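Local coordinates for uncharacterized protein (Bacteroides ovatus, PDB 3NQK), which is of unknown function, its N-terminal half belonging to an uncharacterised family of the E-set clan and its C-terminal half to a BT_3044-like family, at residues E82-E94 with D113-L127. Residues are numbered along the deposited sequence; the frame is centred on the assembly and turned at random.
Sequences ELWYTEMEEDKYE and DFNLQDIDMLEKWVL. With EDO (1,2-ethanediol), chain C.
T86 and E87 run parallel to W125 and V126, tied by three backbone bonds: T86 N to K124 O, V126 N to T86 O and M88 N to V126 O. Further on, E94 and D113 bond each other both ways as an antiparallel pair, and N115 N reaches K92 O. The segment 82-94 thus edges two sheets in turn: after the parallel pairing it crosses to the antiparallel sheet as strand 93-94, outermost on that side within this chain, consistent with an immunoglobulin-like beta-sandwich, the fold of the E-set clan to which this family is assigned. Between the two sheets, against V154 of strand 149-157, the selenomethionine M88 stretches out with CG anti to the backbone N (chi1 -170°), setting SE 3.6 Å from F114 CE1 in an oblique Met-aromatic contact. L127 CD1 sits over the centre of the Y93 ring, 3.8 Å from the centroid. W125 is sandwiched, I119 CD1 over one face and E123 CB over the other, while E89 CG lies 3.9 Å from W125 CH2.

Among the polar side chains, T86 OG1 donates to E123 OE1 (2.9 Å), and K124 NZ gives a 2.9 Å bond to L83 O. K92, bent at chi2 (-68°) and again at chi4, carries CD and CE obliquely across I119 CD1 to where NZ makes salt bridges to D91 OD1 (2.7 Å) and E89 OE1 (3.1 Å). A leucine here would probably leave both carboxylates without their shared cation and E89 freer to swing off the indole.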
ATOM      1  N   GLU A  82     -29.858  19.440  -8.664  1.00 45.90           N
ATOM      2  CA  GLU A  82     -28.676  20.012  -8.057  1.00 45.30           C
ATOM      3  C   GLU A  82     -27.875  18.962  -7.232  1.00 43.66           C
ATOM      4  O   GLU A  82     -26.660  19.089  -7.075  1.00 46.88           O
ATOM      5  CB  GLU A  82     -29.031  21.249  -7.190  1.00 46.12           C
ATOM      6  CG  GLU A  82     -29.791  20.966  -5.882  1.00 46.11           C
ATOM      7  CD  GLU A  82     -31.296  20.875  -6.070  1.00 53.43           C
ATOM      8  OE1 GLU A  82     -31.763  20.970  -7.231  1.00 48.78           O
ATOM      9  OE2 GLU A  82     -32.013  20.711  -5.048  1.00 52.25           O
ATOM     10  N   LEU A  83     -28.549  17.917  -6.761  1.00 41.28           N
ATOM     11  CA  LEU A  83     -27.886  16.864  -5.982  1.00 41.14           C
ATOM     12  C   LEU A  83     -27.432  15.678  -6.854  1.00 42.30           C
ATOM     13  O   LEU A  83     -26.862  14.724  -6.345  1.00 45.64           O
ATOM     14  CB  LEU A  83     -28.820  16.329  -4.904  1.00 41.50           C
ATOM     15  CG  LEU A  83     -29.398  17.294  -3.875  1.00 45.28           C
ATOM     16  CD1 LEU A  83     -30.329  16.525  -2.911  1.00 36.98           C
ATOM     17  CD2 LEU A  83     -28.303  18.002  -3.111  1.00 37.95           C
ATOM     18  N   TRP A  84     -27.703  15.739  -8.151  1.00 41.84           N
ATOM     19  CA  TRP A  84     -27.420  14.608  -9.051  1.00 42.19           C
ATOM     20  C   TRP A  84     -25.945  14.370  -9.273  1.00 41.95           C
ATOM     21  O   TRP A  84     -25.138  15.293  -9.266  1.00 42.42           O
ATOM     22  CB  TRP A  84     -28.057  14.848 -10.419  1.00 43.62           C
ATOM     23  CG  TRP A  84     -29.470  14.501 -10.511  1.00 43.72           C
ATOM     24  CD1 TRP A  84     -30.403  14.598  -9.525  1.00 38.51           C
ATOM     25  CD2 TRP A  84     -30.169  14.131 -11.690  1.00 56.86           C
ATOM     26  NE1 TRP A  84     -31.628  14.247 -10.003  1.00 42.24           N
ATOM     27  CE2 TRP A  84     -31.519  13.964 -11.336  1.00 55.64           C
ATOM     28  CE3 TRP A  84     -29.780  13.893 -13.018  1.00 67.78           C
ATOM     29  CZ2 TRP A  84     -32.490  13.557 -12.254  1.00 69.31           C
ATOM     30  CZ3 TRP A  84     -30.743  13.480 -13.932  1.00 74.43           C
ATOM     31  CH2 TRP A  84     -32.080  13.313 -13.545  1.00 76.90           C
ATOM     32  N   TYR A  85     -25.609  13.123  -9.533  1.00 41.71           N
ATOM     33  CA  TYR A  85     -24.288  12.775  -9.969  1.00 40.48           C
ATOM     34  C   TYR A  85     -24.171  13.099 -11.460  1.00 41.95           C
ATOM     35  O   TYR A  85     -25.163  13.085 -12.182  1.00 43.24           O
ATOM     36  CB  TYR A  85     -24.035  11.301  -9.740  1.00 38.64           C
ATOM     37  CG  TYR A  85     -24.009  10.908  -8.296  1.00 36.76           C
ATOM     38  CD1 TYR A  85     -22.973  11.298  -7.479  1.00 31.06           C
ATOM     39  CD2 TYR A  85     -25.000  10.100  -7.755  1.00 40.74           C
ATOM     40  CE1 TYR A  85     -22.928  10.928  -6.145  1.00 36.76           C
ATOM     41  CE2 TYR A  85     -24.960   9.712  -6.423  1.00 40.20           C
ATOM     42  CZ  TYR A  85     -23.915  10.132  -5.625  1.00 40.09           C
ATOM     43  OH  TYR A  85     -23.853   9.750  -4.307  1.00 43.49           O
ATOM     44  N   THR A  86     -22.968  13.400 -11.910  1.00 39.91           N
ATOM     45  CA  THR A  86     -22.762  13.734 -13.289  1.00 39.87           C
ATOM     46  C   THR A  86     -21.754  12.793 -13.917  1.00 41.11           C
ATOM     47  O   THR A  86     -20.706  12.546 -13.362  1.00 38.29           O
ATOM     48  CB  THR A  86     -22.288  15.140 -13.419  1.00 40.28           C
ATOM     49  OG1 THR A  86     -23.255  16.013 -12.825  1.00 40.66           O
ATOM     50  CG2 THR A  86     -22.091  15.514 -14.903  1.00 33.50           C
ATOM     51  N   GLU A  87     -22.107  12.239 -15.073  1.00 45.34           N
ATOM     52  CA  GLU A  87     -21.248  11.289 -15.745  1.00 46.93           C
ATOM     53  C   GLU A  87     -19.939  11.944 -16.088  1.00 46.99           C
ATOM     54  O   GLU A  87     -19.920  13.021 -16.615  1.00 47.75           O
ATOM     55  CB  GLU A  87     -21.916  10.765 -17.004  1.00 47.49           C
ATOM     56  CG  GLU A  87     -21.082   9.726 -17.745  1.00 48.53           C
ATOM     57  CD  GLU A  87     -21.734   9.260 -19.032  1.00 54.22           C
ATOM     58  OE1 GLU A  87     -22.974   9.384 -19.156  1.00 62.11           O
ATOM     59  OE2 GLU A  87     -21.009   8.744 -19.906  1.00 51.74           O
HETATM   60  N   MSE A  88     -18.838  11.299 -15.739  1.00 49.20           N
HETATM   61  CA  MSE A  88     -17.533  11.851 -16.028  1.00 51.44           C
HETATM   62  C   MSE A  88     -17.334  12.047 -17.523  1.00 54.10           C
HETATM   63  O   MSE A  88     -17.800  11.240 -18.347  1.00 53.62           O
HETATM   64  CB  MSE A  88     -16.450  10.960 -15.488  1.00 52.58           C
HETATM   65  CG  MSE A  88     -15.108  11.587 -15.534  1.00 56.06           C
HETATM   66 SE   MSE A  88     -14.010  10.895 -14.165  0.75 54.91          SE
HETATM   67  CE  MSE A  88     -12.480  12.059 -14.352  1.00 62.44           C
ATOM     68  N   GLU A  89     -16.628  13.119 -17.867  1.00 57.35           N
ATOM     69  CA  GLU A  89     -16.435  13.510 -19.262  1.00 60.05           C
ATOM     70  C   GLU A  89     -15.492  12.541 -19.952  1.00 59.40           C
ATOM     71  O   GLU A  89     -14.531  12.083 -19.354  1.00 59.57           O
ATOM     72  CB  GLU A  89     -15.875  14.955 -19.331  1.00 61.79           C
ATOM     73  CG  GLU A  89     -16.823  16.042 -18.736  1.00 65.99           C
ATOM     74  CD  GLU A  89     -16.124  17.415 -18.511  1.00 73.30           C
ATOM     75  OE1 GLU A  89     -15.068  17.460 -17.809  1.00 64.36           O
ATOM     76  OE2 GLU A  89     -16.676  18.442 -18.978  1.00 68.10           O
ATOM     77  N   GLU A  90     -15.758  12.249 -21.220  1.00 60.90           N
ATOM     78  CA  GLU A  90     -14.937  11.283 -21.978  1.00 63.78           C
ATOM     79  C   GLU A  90     -13.482  11.730 -22.155  1.00 62.29           C
ATOM     80  O   GLU A  90     -12.595  10.904 -22.303  1.00 62.38           O
ATOM     81  CB  GLU A  90     -15.563  11.004 -23.343  1.00 67.09           C
ATOM     82  CG  GLU A  90     -16.952  10.331 -23.256  1.00 78.43           C
ATOM     83  CD  GLU A  90     -17.537   9.964 -24.630  1.00 90.42           C
ATOM     84  OE1 GLU A  90     -16.826  10.126 -25.655  1.00 95.81           O
ATOM     85  OE2 GLU A  90     -18.707   9.512 -24.675  1.00 90.22           O
ATOM     86  N   ASP A  91     -13.245  13.030 -22.122  1.00 62.94           N
ATOM     87  CA  ASP A  91     -11.894  13.552 -22.293  1.00 64.84           C
ATOM     88  C   ASP A  91     -11.065  13.435 -21.008  1.00 62.70           C
ATOM     89  O   ASP A  91      -9.865  13.687 -21.023  1.00 63.65           O
ATOM     90  CB  ASP A  91     -11.934  15.025 -22.783  1.00 67.01           C
ATOM     91  CG  ASP A  91     -12.519  16.004 -21.725  1.00 72.84           C
ATOM     92  OD1 ASP A  91     -11.839  16.279 -20.706  1.00 66.48           O
ATOM     93  OD2 ASP A  91     -13.612  16.572 -21.978  1.00 85.68           O
ATOM     94  N   LYS A  92     -11.703  13.004 -19.911  1.00 58.66           N
ATOM     95  CA  LYS A  92     -11.045  12.973 -18.602  1.00 56.00           C
ATOM     96  C   LYS A  92     -10.549  11.578 -18.165  1.00 53.04           C
ATOM     97  O   LYS A  92      -9.895  11.458 -17.119  1.00 49.70           O
ATOM     98  CB  LYS A  92     -11.991  13.531 -17.518  1.00 57.20           C
ATOM     99  CG  LYS A  92     -12.373  15.050 -17.676  1.00 63.04           C
ATOM    100  CD  LYS A  92     -11.163  16.004 -17.434  1.00 63.89           C
ATOM    101  CE  LYS A  92     -11.594  17.505 -17.395  1.00 63.01           C
ATOM    102  NZ  LYS A  92     -12.151  18.002 -18.701  1.00 65.59           N
ATOM    103  N   TYR A  93     -10.839  10.535 -18.963  1.00 51.82           N
ATOM    104  CA  TYR A  93     -10.447   9.154 -18.598  1.00 49.00           C
ATOM    105  C   TYR A  93     -10.273   8.225 -19.810  1.00 50.18           C
ATOM    106  O   TYR A  93     -10.871   8.431 -20.845  1.00 51.81           O
ATOM    107  CB  TYR A  93     -11.497   8.547 -17.676  1.00 47.16           C
ATOM    108  CG  TYR A  93     -12.783   8.215 -18.387  1.00 46.12           C
ATOM    109  CD1 TYR A  93     -12.916   7.032 -19.112  1.00 45.17           C
ATOM    110  CD2 TYR A  93     -13.836   9.105 -18.396  1.00 37.75           C
ATOM    111  CE1 TYR A  93     -14.073   6.746 -19.795  1.00 48.57           C
ATOM    112  CE2 TYR A  93     -15.005   8.823 -19.073  1.00 42.74           C
ATOM    113  CZ  TYR A  93     -15.123   7.642 -19.761  1.00 48.93           C
ATOM    114  OH  TYR A  93     -16.272   7.377 -20.450  1.00 54.49           O
ATOM    115  N   GLU A  94      -9.485   7.167 -19.624  1.00 52.24           N
ATOM    116  CA  GLU A  94      -9.326   6.092 -20.632  1.00 54.38           C
ATOM    117  C   GLU A  94      -9.126   4.778 -19.906  1.00 50.13           C
ATOM    118  O   GLU A  94      -8.506   4.745 -18.870  1.00 48.05           O
ATOM    119  CB  GLU A  94      -8.092   6.343 -21.541  1.00 58.43           C
ATOM    120  CG  GLU A  94      -8.207   7.568 -22.516  1.00 74.25           C
ATOM    121  CD  GLU A  94      -9.105   7.285 -23.757  1.00 89.31           C
ATOM    122  OE1 GLU A  94      -9.778   6.226 -23.794  1.00 99.00           O
ATOM    123  OE2 GLU A  94      -9.125   8.130 -24.683  1.00 90.37           O
ATOM    124  N   ASP A 113      -6.870   5.321 -16.545  1.00 44.06           N
ATOM    125  CA  ASP A 113      -5.964   6.469 -16.623  1.00 47.87           C
ATOM    126  C   ASP A 113      -6.738   7.800 -16.701  1.00 47.85           C
ATOM    127  O   ASP A 113      -7.408   8.091 -17.694  1.00 48.66           O
ATOM    128  CB  ASP A 113      -5.027   6.325 -17.855  1.00 50.44           C
ATOM    129  CG  ASP A 113      -4.028   5.192 -17.699  1.00 57.31           C
ATOM    130  OD1 ASP A 113      -3.555   4.967 -16.560  1.00 65.62           O
ATOM    131  OD2 ASP A 113      -3.720   4.522 -18.704  1.00 62.69           O
ATOM    132  N   PHE A 114      -6.590   8.620 -15.675  1.00 48.65           N
ATOM    133  CA  PHE A 114      -7.304   9.882 -15.598  1.00 47.91           C
ATOM    134  C   PHE A 114      -6.430  11.048 -16.014  1.00 50.12           C
ATOM    135  O   PHE A 114      -5.214  11.073 -15.732  1.00 48.83           O
ATOM    136  CB  PHE A 114      -7.798  10.131 -14.163  1.00 46.15           C
ATOM    137  CG  PHE A 114      -8.935   9.238 -13.740  1.00 41.13           C
ATOM    138  CD1 PHE A 114     -10.204   9.422 -14.253  1.00 42.67           C
ATOM    139  CD2 PHE A 114      -8.749   8.273 -12.774  1.00 41.70           C
ATOM    140  CE1 PHE A 114     -11.260   8.616 -13.841  1.00 45.46           C
ATOM    141  CE2 PHE A 114      -9.810   7.464 -12.354  1.00 43.68           C
ATOM    142  CZ  PHE A 114     -11.051   7.633 -12.896  1.00 41.67           C
ATOM    143  N   ASN A 115      -7.053  12.014 -16.688  1.00 52.36           N
ATOM    144  CA  ASN A 115      -6.440  13.307 -16.955  1.00 56.06           C
ATOM    145  C   ASN A 115      -7.289  14.376 -16.275  1.00 54.45           C
ATOM    146  O   ASN A 115      -8.307  14.828 -16.819  1.00 54.78           O
ATOM    147  CB  ASN A 115      -6.355  13.580 -18.451  1.00 59.62           C
ATOM    148  CG  ASN A 115      -5.764  14.958 -18.759  1.00 69.48           C
ATOM    149  OD1 ASN A 115      -4.671  15.296 -18.295  1.00 82.98           O
ATOM    150  ND2 ASN A 115      -6.497  15.762 -19.525  1.00 78.14           N
ATOM    151  N   LEU A 116      -6.882  14.763 -15.078  1.00 52.57           N
ATOM    152  CA  LEU A 116      -7.707  15.614 -14.229  1.00 49.23           C
ATOM    153  C   LEU A 116      -7.515  17.113 -14.480  1.00 48.00           C
ATOM    154  O   LEU A 116      -8.209  17.927 -13.889  1.00 46.39           O
ATOM    155  CB  LEU A 116      -7.422  15.296 -12.753  1.00 48.01           C
ATOM    156  CG  LEU A 116      -7.711  13.856 -12.326  1.00 41.06           C
ATOM    157  CD1 LEU A 116      -7.250  13.603 -10.892  1.00 35.72           C
ATOM    158  CD2 LEU A 116      -9.172  13.558 -12.466  1.00 40.92           C
ATOM    159  N   GLN A 117      -6.600  17.474 -15.366  1.00 49.45           N
ATOM    160  CA  GLN A 117      -6.307  18.888 -15.602  1.00 51.09           C
ATOM    161  C   GLN A 117      -7.570  19.681 -15.906  1.00 49.47           C
ATOM    162  O   GLN A 117      -8.357  19.303 -16.772  1.00 48.96           O
ATOM    163  CB  GLN A 117      -5.314  19.052 -16.742  1.00 55.66           C
ATOM    164  CG  GLN A 117      -4.733  20.470 -16.847  1.00 63.46           C
ATOM    165  CD  GLN A 117      -3.641  20.567 -17.868  1.00 75.44           C
ATOM    166  OE1 GLN A 117      -2.898  19.605 -18.099  1.00 82.44           O
ATOM    167  NE2 GLN A 117      -3.523  21.730 -18.494  1.00 86.21           N
ATOM    168  N   ASP A 118      -7.761  20.781 -15.171  1.00 48.66           N
ATOM    169  CA  ASP A 118      -8.919  21.677 -15.364  1.00 49.26           C
ATOM    170  C   ASP A 118     -10.251  21.040 -14.953  1.00 46.62           C
ATOM    171  O   ASP A 118     -11.300  21.536 -15.310  1.00 48.48           O
ATOM    172  CB  ASP A 118      -9.006  22.161 -16.833  1.00 49.66           C
ATOM    173  CG  ASP A 118      -7.770  22.977 -17.266  1.00 60.75           C
ATOM    174  OD1 ASP A 118      -7.345  23.869 -16.500  1.00 60.34           O
ATOM    175  OD2 ASP A 118      -7.250  22.742 -18.393  1.00 62.58           O
ATOM    176  N   ILE A 119     -10.207  19.934 -14.224  1.00 44.51           N
ATOM    177  CA  ILE A 119     -11.443  19.309 -13.751  1.00 42.70           C
ATOM    178  C   ILE A 119     -12.187  20.334 -12.886  1.00 42.12           C
ATOM    179  O   ILE A 119     -11.577  21.060 -12.107  1.00 39.24           O
ATOM    180  CB  ILE A 119     -11.167  18.003 -12.926  1.00 41.73           C
ATOM    181  CG1 ILE A 119     -12.460  17.218 -12.675  1.00 48.03           C
ATOM    182  CG2 ILE A 119     -10.524  18.332 -11.609  1.00 34.58           C
ATOM    183  CD1 ILE A 119     -13.007  16.558 -13.868  1.00 55.85           C
ATOM    184  N   ASP A 120     -13.487  20.445 -13.094  1.00 42.53           N
ATOM    185  CA  ASP A 120     -14.304  21.356 -12.319  1.00 41.05           C
ATOM    186  C   ASP A 120     -15.015  20.574 -11.260  1.00 39.76           C
ATOM    187  O   ASP A 120     -15.967  19.876 -11.545  1.00 39.47           O
ATOM    188  CB  ASP A 120     -15.326  22.051 -13.227  1.00 41.49           C
ATOM    189  CG  ASP A 120     -16.177  23.053 -12.482  1.00 43.50           C
ATOM    190  OD1 ASP A 120     -16.069  23.122 -11.238  1.00 40.86           O
ATOM    191  OD2 ASP A 120     -16.935  23.786 -13.138  1.00 51.13           O
HETATM  192  N   MSE A 121     -14.581  20.708 -10.021  1.00 40.81           N
HETATM  193  CA  MSE A 121     -15.157  19.900  -8.941  1.00 39.19           C
HETATM  194  C   MSE A 121     -16.408  20.475  -8.372  1.00 39.59           C
HETATM  195  O   MSE A 121     -16.808  20.114  -7.276  1.00 44.99           O
HETATM  196  CB  MSE A 121     -14.155  19.697  -7.841  1.00 38.08           C
HETATM  197  CG  MSE A 121     -12.969  18.895  -8.265  1.00 43.38           C
HETATM  198 SE   MSE A 121     -13.462  17.189  -9.014  0.75 35.22          SE
HETATM  199  CE  MSE A 121     -14.692  16.574  -7.607  1.00 21.85           C
ATOM    200  N   LEU A 122     -17.054  21.360  -9.106  1.00 40.01           N
ATOM    201  CA  LEU A 122     -18.387  21.765  -8.739  1.00 40.62           C
ATOM    202  C   LEU A 122     -19.306  20.538  -8.884  1.00 41.60           C
ATOM    203  O   LEU A 122     -20.299  20.406  -8.174  1.00 40.82           O
ATOM    204  CB  LEU A 122     -18.888  22.926  -9.623  1.00 39.47           C
ATOM    205  CG  LEU A 122     -20.390  23.241  -9.466  1.00 43.35           C
ATOM    206  CD1 LEU A 122     -20.716  24.652  -9.839  1.00 45.83           C
ATOM    207  CD2 LEU A 122     -21.216  22.270 -10.290  1.00 49.01           C
ATOM    208  N   GLU A 123     -18.945  19.637  -9.803  1.00 42.05           N
ATOM    209  CA  GLU A 123     -19.756  18.469 -10.088  1.00 42.63           C
ATOM    210  C   GLU A 123     -19.332  17.294  -9.224  1.00 43.32           C
ATOM    211  O   GLU A 123     -18.146  17.168  -8.853  1.00 43.23           O
ATOM    212  CB  GLU A 123     -19.630  18.071 -11.569  1.00 43.48           C
ATOM    213  CG  GLU A 123     -19.906  19.217 -12.590  1.00 46.00           C
ATOM    214  CD  GLU A 123     -21.388  19.558 -12.747  1.00 46.82           C
ATOM    215  OE1 GLU A 123     -22.246  18.708 -12.425  1.00 51.66           O
ATOM    216  OE2 GLU A 123     -21.683  20.671 -13.226  1.00 45.79           O
ATOM    217  N   LYS A 124     -20.317  16.464  -8.856  1.00 43.27           N
ATOM    218  CA  LYS A 124     -20.057  15.183  -8.225  1.00 42.93           C
ATOM    219  C   LYS A 124     -19.856  14.148  -9.341  1.00 40.35           C
ATOM    220  O   LYS A 124     -20.815  13.524  -9.812  1.00 40.09           O
ATOM    221  CB  LYS A 124     -21.225  14.776  -7.313  1.00 44.21           C
ATOM    222  CG  LYS A 124     -21.356  15.637  -6.047  1.00 52.29           C
ATOM    223  CD  LYS A 124     -22.326  15.016  -5.005  1.00 51.54           C
ATOM    224  CE  LYS A 124     -23.767  14.955  -5.522  1.00 54.75           C
ATOM    225  NZ  LYS A 124     -24.751  14.657  -4.425  1.00 58.39           N
ATOM    226  N   TRP A 125     -18.614  13.999  -9.782  1.00 39.37           N
ATOM    227  CA  TRP A 125     -18.301  13.146 -10.936  1.00 38.40           C
ATOM    228  C   TRP A 125     -18.400  11.671 -10.610  1.00 38.71           C
ATOM    229  O   TRP A 125     -17.944  11.220  -9.558  1.00 41.30           O
ATOM    230  CB  TRP A 125     -16.905  13.446 -11.443  1.00 37.75           C
ATOM    231  CG  TRP A 125     -16.722  14.850 -11.908  1.00 38.81           C
ATOM    232  CD1 TRP A 125     -16.008  15.817 -11.295  1.00 39.94           C
ATOM    233  CD2 TRP A 125     -17.274  15.443 -13.087  1.00 37.15           C
ATOM    234  NE1 TRP A 125     -16.046  16.967 -12.030  1.00 40.76           N
ATOM    235  CE2 TRP A 125     -16.837  16.768 -13.124  1.00 37.27           C
ATOM    236  CE3 TRP A 125     -18.068  14.968 -14.125  1.00 39.28           C
ATOM    237  CZ2 TRP A 125     -17.185  17.634 -14.143  1.00 36.96           C
ATOM    238  CZ3 TRP A 125     -18.418  15.824 -15.127  1.00 35.97           C
ATOM    239  CH2 TRP A 125     -17.972  17.145 -15.136  1.00 41.71           C
ATOM    240  N   VAL A 126     -18.983  10.915 -11.526  1.00 38.55           N
ATOM    241  CA  VAL A 126     -19.080   9.478 -11.379  1.00 35.53           C
ATOM    242  C   VAL A 126     -18.798   8.792 -12.700  1.00 36.16           C
ATOM    243  O   VAL A 126     -19.223   9.258 -13.757  1.00 38.68           O
ATOM    244  CB  VAL A 126     -20.444   9.065 -10.855  1.00 36.20           C
ATOM    245  CG1 VAL A 126     -20.573   7.552 -10.833  1.00 30.24           C
ATOM    246  CG2 VAL A 126     -20.657   9.649  -9.452  1.00 30.33           C
ATOM    247  N   LEU A 127     -17.988   7.744 -12.633  1.00 36.20           N
ATOM    248  CA  LEU A 127     -17.639   6.930 -13.792  1.00 37.77           C
ATOM    249  C   LEU A 127     -18.307   5.599 -13.632  1.00 37.90           C
ATOM    250  O   LEU A 127     -17.875   4.782 -12.813  1.00 38.09           O
ATOM    251  CB  LEU A 127     -16.120   6.740 -13.866  1.00 37.31           C
ATOM    252  CG  LEU A 127     -15.606   5.883 -15.015  1.00 37.49           C
ATOM    253  CD1 LEU A 127     -16.049   6.456 -16.324  1.00 31.68           C
ATOM    254  CD2 LEU A 127     -14.077   5.784 -14.966  1.00 37.07           C
TER
HETATM  255  C1  EDO C 402     -12.748   3.849 -22.733  1.00 62.44           C
HETATM  256  O1  EDO C 402     -11.422   4.415 -22.761  1.00 54.49           O
HETATM  257  C2  EDO C 402     -12.843   2.687 -23.730  1.00 70.33           C
HETATM  258  O2  EDO C 402     -13.519   1.567 -23.129  1.00 70.74           O
HETATM  259  O   HOH W   1     -23.103  16.884  -9.670  1.00 57.33           O
HETATM  260  O   HOH W   2     -14.669  19.562 -15.576  1.00 45.42           O